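Local coordinates for protein putative antitoxin VapB45 (Mycobacterium tuberculosis, PDB 5AF3) that is possibly the antitoxin component of a type II toxin-antitoxin system whose cognate toxin is VapC45, at residues L177-V186 with P196-V205. Residues are numbered along the deposited sequence; the frame is centred on the assembly and turned at random.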
ATOM      1  N   LEU A 177       6.295  10.286  -0.642  1.00 18.88           N
ATOM      2  CA  LEU A 177       5.831   8.926  -0.210  1.00 21.03           C
ATOM      3  C   LEU A 177       5.833   8.018  -1.455  1.00 20.25           C
ATOM      4  O   LEU A 177       4.997   8.180  -2.353  1.00 20.42           O
ATOM      5  CB  LEU A 177       4.463   9.011   0.494  1.00 22.31           C
ATOM      6  CG  LEU A 177       4.374   9.987   1.676  1.00 23.08           C
ATOM      7  CD1 LEU A 177       2.996  10.062   2.197  1.00 20.81           C
ATOM      8  CD2 LEU A 177       5.342   9.588   2.823  1.00 22.17           C
ATOM      9  N   PRO A 178       6.858   7.136  -1.579  1.00 23.81           N
ATOM     10  CA  PRO A 178       7.065   6.423  -2.854  1.00 24.23           C
ATOM     11  C   PRO A 178       5.969   5.396  -3.147  1.00 19.81           C
ATOM     12  O   PRO A 178       5.856   4.954  -4.287  1.00 23.98           O
ATOM     13  CB  PRO A 178       8.440   5.747  -2.684  1.00 24.61           C
ATOM     14  CG  PRO A 178       8.602   5.592  -1.209  1.00 29.26           C
ATOM     15  CD  PRO A 178       7.885   6.785  -0.577  1.00 25.36           C
ATOM     16  N   GLN A 179       5.158   5.096  -2.148  1.00 16.01           N
ATOM     17  CA  GLN A 179       4.027   4.161  -2.329  1.00 22.97           C
ATOM     18  C   GLN A 179       2.966   4.760  -3.256  1.00 27.77           C
ATOM     19  O   GLN A 179       2.163   4.013  -3.828  1.00 25.37           O
ATOM     20  CB  GLN A 179       3.391   3.708  -1.021  1.00 21.43           C
ATOM     21  CG  GLN A 179       2.594   4.761  -0.217  1.00 21.99           C
ATOM     22  CD  GLN A 179       3.420   5.440   0.879  1.00 18.58           C
ATOM     23  OE1 GLN A 179       2.893   5.727   1.967  1.00 24.83           O
ATOM     24  NE2 GLN A 179       4.697   5.685   0.608  1.00 18.87           N
ATOM     25  N   TYR A 180       2.990   6.094  -3.427  1.00 23.17           N
ATOM     26  CA  TYR A 180       2.063   6.765  -4.359  1.00 23.11           C
ATOM     27  C   TYR A 180       2.631   6.896  -5.776  1.00 24.99           C
ATOM     28  O   TYR A 180       1.969   7.422  -6.670  1.00 23.91           O
ATOM     29  CB  TYR A 180       1.663   8.143  -3.842  1.00 21.65           C
ATOM     30  CG  TYR A 180       0.827   8.167  -2.616  1.00 19.02           C
ATOM     31  CD1 TYR A 180       1.427   8.171  -1.347  1.00 18.58           C
ATOM     32  CD2 TYR A 180      -0.576   8.204  -2.692  1.00 20.19           C
ATOM     33  CE1 TYR A 180       0.674   8.231  -0.219  1.00 18.42           C
ATOM     34  CE2 TYR A 180      -1.340   8.273  -1.561  1.00 20.77           C
ATOM     35  CZ  TYR A 180      -0.715   8.283  -0.322  1.00 21.86           C
ATOM     36  OH  TYR A 180      -1.450   8.348   0.832  1.00 24.83           O
ATOM     37  N   GLY A 181       3.864   6.454  -5.975  1.00 23.94           N
ATOM     38  CA  GLY A 181       4.441   6.357  -7.292  1.00 24.33           C
ATOM     39  C   GLY A 181       4.552   7.716  -7.974  1.00 25.65           C
ATOM     40  O   GLY A 181       4.866   8.718  -7.333  1.00 25.68           O
ATOM     41  N   ASP A 182       4.270   7.735  -9.273  1.00 25.06           N
ATOM     42  CA  ASP A 182       4.365   8.957 -10.058  1.00 28.65           C
ATOM     43  C   ASP A 182       3.315  10.038  -9.731  1.00 25.89           C
ATOM     44  O   ASP A 182       3.390  11.133 -10.300  1.00 26.25           O
ATOM     45  CB  ASP A 182       4.394   8.637 -11.564  1.00 32.25           C
ATOM     46  CG  ASP A 182       5.679   7.909 -11.984  1.00 38.08           C
ATOM     47  OD1 ASP A 182       6.791   8.240 -11.483  1.00 39.69           O
ATOM     48  OD2 ASP A 182       5.564   7.000 -12.825  1.00 42.79           O
ATOM     49  N   ALA A 183       2.401   9.784  -8.789  1.00 21.75           N
ATOM     50  CA  ALA A 183       1.558  10.881  -8.257  1.00 22.42           C
ATOM     51  C   ALA A 183       2.395  11.915  -7.505  1.00 23.76           C
ATOM     52  O   ALA A 183       1.914  13.021  -7.224  1.00 21.60           O
ATOM     53  CB  ALA A 183       0.429  10.362  -7.334  1.00 21.71           C
ATOM     54  N   ASN A 184       3.634  11.539  -7.143  1.00 21.39           N
ATOM     55  CA  ASN A 184       4.490  12.405  -6.302  1.00 23.46           C
ATOM     56  C   ASN A 184       3.767  13.045  -5.132  1.00 22.09           C
ATOM     57  O   ASN A 184       3.667  14.259  -5.026  1.00 21.17           O
ATOM     58  CB  ASN A 184       5.222  13.439  -7.174  1.00 24.61           C
ATOM     59  CG  ASN A 184       6.029  12.776  -8.247  1.00 28.12           C
ATOM     60  OD1 ASN A 184       6.743  11.818  -7.976  1.00 26.93           O
ATOM     61  ND2 ASN A 184       5.918  13.256  -9.476  1.00 33.42           N
ATOM     62  N   VAL A 185       3.258  12.192  -4.250  1.00 18.97           N
ATOM     63  CA  VAL A 185       2.556  12.617  -3.066  1.00 18.08           C
ATOM     64  C   VAL A 185       3.588  12.846  -1.979  1.00 21.44           C
ATOM     65  O   VAL A 185       4.501  12.011  -1.773  1.00 18.32           O
ATOM     66  CB  VAL A 185       1.491  11.586  -2.651  1.00 18.84           C
ATOM     67  CG1 VAL A 185       0.980  11.832  -1.243  1.00 18.98           C
ATOM     68  CG2 VAL A 185       0.347  11.611  -3.727  1.00 17.03           C
ATOM     69  N   VAL A 186       3.418  13.970  -1.293  1.00 17.87           N
ATOM     70  CA  VAL A 186       4.330  14.391  -0.228  1.00 18.76           C
ATOM     71  C   VAL A 186       3.660  14.716   1.082  1.00 16.47           C
ATOM     72  O   VAL A 186       2.458  15.048   1.147  1.00 18.26           O
ATOM     73  CB  VAL A 186       5.203  15.606  -0.689  1.00 15.38           C
ATOM     74  CG1 VAL A 186       6.040  15.240  -1.858  1.00 17.88           C
ATOM     75  CG2 VAL A 186       4.310  16.847  -1.045  1.00 20.23           C
ATOM     76  N   PRO A 196      -1.021  14.038   3.282  1.00 17.87           N
ATOM     77  CA  PRO A 196      -0.522  13.743   1.937  1.00 19.59           C
ATOM     78  C   PRO A 196      -1.129  14.671   0.834  1.00 17.50           C
ATOM     79  O   PRO A 196      -2.355  14.739   0.705  1.00 19.03           O
ATOM     80  CB  PRO A 196      -0.970  12.301   1.713  1.00 18.27           C
ATOM     81  CG  PRO A 196      -0.999  11.722   3.096  1.00 20.92           C
ATOM     82  CD  PRO A 196      -1.556  12.830   3.952  1.00 20.03           C
ATOM     83  N   VAL A 197      -0.280  15.374   0.107  1.00 17.96           N
ATOM     84  CA  VAL A 197      -0.700  16.189  -1.067  1.00 16.31           C
ATOM     85  C   VAL A 197       0.034  15.797  -2.301  1.00 21.42           C
ATOM     86  O   VAL A 197       1.196  15.323  -2.226  1.00 20.34           O
ATOM     87  CB  VAL A 197      -0.530  17.762  -0.800  1.00 19.81           C
ATOM     88  CG1 VAL A 197      -1.374  18.234   0.359  1.00 21.95           C
ATOM     89  CG2 VAL A 197       0.949  18.133  -0.621  1.00 20.91           C
ATOM     90  N   PHE A 198      -0.633  15.968  -3.454  1.00 16.79           N
ATOM     91  CA  PHE A 198       0.017  15.920  -4.734  1.00 18.77           C
ATOM     92  C   PHE A 198       0.983  17.121  -4.742  1.00 20.20           C
ATOM     93  O   PHE A 198       0.556  18.267  -4.623  1.00 18.85           O
ATOM     94  CB  PHE A 198      -1.021  16.050  -5.855  1.00 20.01           C
ATOM     95  CG  PHE A 198      -1.950  14.860  -5.969  1.00 17.19           C
ATOM     96  CD1 PHE A 198      -1.543  13.727  -6.665  1.00 19.62           C
ATOM     97  CD2 PHE A 198      -3.241  14.911  -5.434  1.00 17.31           C
ATOM     98  CE1 PHE A 198      -2.440  12.609  -6.828  1.00 21.06           C
ATOM     99  CE2 PHE A 198      -4.123  13.812  -5.546  1.00 19.01           C
ATOM    100  CZ  PHE A 198      -3.722  12.664  -6.227  1.00 17.78           C
ATOM    101  N   ASP A 199       2.289  16.842  -4.824  1.00 19.39           N
ATOM    102  CA  ASP A 199       3.311  17.921  -4.825  1.00 17.72           C
ATOM    103  C   ASP A 199       2.997  18.914  -5.970  1.00 23.46           C
ATOM    104  O   ASP A 199       3.206  20.124  -5.838  1.00 22.78           O
ATOM    105  CB  ASP A 199       4.692  17.303  -5.040  1.00 20.85           C
ATOM    106  CG  ASP A 199       5.835  18.312  -4.884  1.00 24.32           C
ATOM    107  OD1 ASP A 199       5.726  19.234  -4.033  1.00 25.71           O
ATOM    108  OD2 ASP A 199       6.850  18.103  -5.583  1.00 25.05           O
ATOM    109  N   GLY A 200       2.507  18.379  -7.083  1.00 21.13           N
ATOM    110  CA  GLY A 200       2.319  19.147  -8.310  1.00 23.85           C
ATOM    111  C   GLY A 200       1.157  20.127  -8.300  1.00 23.32           C
ATOM    112  O   GLY A 200       1.183  21.122  -9.037  1.00 26.35           O
ATOM    113  N   SER A 201       0.134  19.869  -7.489  1.00 21.15           N
ATOM    114  CA  SER A 201      -1.002  20.829  -7.374  1.00 19.37           C
ATOM    115  C   SER A 201      -1.305  21.317  -5.954  1.00 20.81           C
ATOM    116  O   SER A 201      -2.145  22.197  -5.773  1.00 21.70           O
ATOM    117  CB  SER A 201      -2.250  20.161  -7.962  1.00 20.30           C
ATOM    118  OG  SER A 201      -2.640  19.073  -7.120  1.00 17.94           O
ATOM    119  N   GLY A 202      -0.659  20.722  -4.936  1.00 19.09           N
ATOM    120  CA  GLY A 202      -0.927  21.046  -3.536  1.00 15.54           C
ATOM    121  C   GLY A 202      -2.261  20.544  -3.003  1.00 14.80           C
ATOM    122  O   GLY A 202      -2.667  20.886  -1.882  1.00 17.49           O
ATOM    123  N   VAL A 203      -2.932  19.679  -3.788  1.00 16.08           N
ATOM    124  CA  VAL A 203      -4.218  19.089  -3.366  1.00 16.03           C
ATOM    125  C   VAL A 203      -4.047  17.860  -2.475  1.00 14.44           C
ATOM    126  O   VAL A 203      -3.231  17.021  -2.773  1.00 20.56           O
ATOM    127  CB  VAL A 203      -5.072  18.693  -4.612  1.00 17.51           C
ATOM    128  CG1 VAL A 203      -6.353  17.903  -4.211  1.00 15.51           C
ATOM    129  CG2 VAL A 203      -5.384  19.951  -5.440  1.00 17.03           C
ATOM    130  N   ARG A 204      -4.826  17.805  -1.392  1.00 15.94           N
ATOM    131  CA  ARG A 204      -4.846  16.645  -0.494  1.00 19.74           C
ATOM    132  C   ARG A 204      -5.366  15.451  -1.268  1.00 20.85           C
ATOM    133  O   ARG A 204      -6.429  15.529  -1.902  1.00 16.65           O
ATOM    134  CB  ARG A 204      -5.700  16.937   0.717  1.00 18.55           C
ATOM    135  CG  ARG A 204      -5.048  17.916   1.703  1.00 24.40           C
ATOM    136  CD  ARG A 204      -5.871  18.074   2.984  1.00 30.62           C
ATOM    137  NE  ARG A 204      -7.273  17.811   2.692  1.00 34.62           N
ATOM    138  CZ  ARG A 204      -8.190  17.489   3.592  1.00 40.96           C
ATOM    139  NH1 ARG A 204      -7.858  17.434   4.882  1.00 43.27           N
ATOM    140  NH2 ARG A 204      -9.445  17.244   3.199  1.00 39.73           N
ATOM    141  N   VAL A 205      -4.609  14.349  -1.225  1.00 17.00           N
ATOM    142  CA  VAL A 205      -5.077  13.092  -1.770  1.00 17.46           C
ATOM    143  C   VAL A 205      -6.505  12.833  -1.301  1.00 14.77           C
ATOM    144  O   VAL A 205      -7.348  12.377  -2.084  1.00 16.07           O
ATOM    145  CB  VAL A 205      -4.149  11.910  -1.388  1.00 18.17           C
ATOM    146  CG1 VAL A 205      -4.830  10.543  -1.766  1.00 23.69           C
ATOM    147  CG2 VAL A 205      -2.825  12.048  -2.114  1.00 21.12           C
TER
HETATM  148  O   HOH W   1       2.064  15.638  -7.961  1.00 24.21           O
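Val185 splits its two methyls between Pro196 and Val205, which lie before and after strand 197-198: with chi1 at 166°, CG1 stands anti to the backbone N and meets CB of Pro196 at 3.6 Å, while CG2, anti to the carbonyl carbon, reaches CG2 of Val205 at 3.6 Å. The same CG1 also lies over the centre of the Tyr180 ring, whose hydroxyl end passes beside the Pro196 ring. Phe198, its CG anti to the carbonyl carbon (chi1 -68°), turns its CE1 to within 3.7 Å of Ala183 CB and packs on Ala235 of helix 229-236; Ala183 O sits at the edge of this aromatic ring, and Val205 CG2 lies above one face, offset toward the rim. On the other face of the sheet Val186 CG2 touches Val197 CG2 at 3.6 Å, with Met174 and Arg176 of the adjoining strand against Val186. Val186 and Val197 exchange two nearly straight backbone bonds, Val186 N to Val197 O at 2.8 Å and Val197 N to Val186 O at 2.9 Å. Just past the paired strands, Asp199 N bonds to Asn184 O at 2.9 Å, and the Asp199 carboxylate forms a salt bridge with Arg191. A water donates to Ala183 O and accepts from Gly200 N, bridging the two segments beyond the last backbone bond. Strands 185-187 and 197-198 form an antiparallel beta hairpin, 197-198 being the outermost strand, within this chain, of an antiparallel four-stranded sheet.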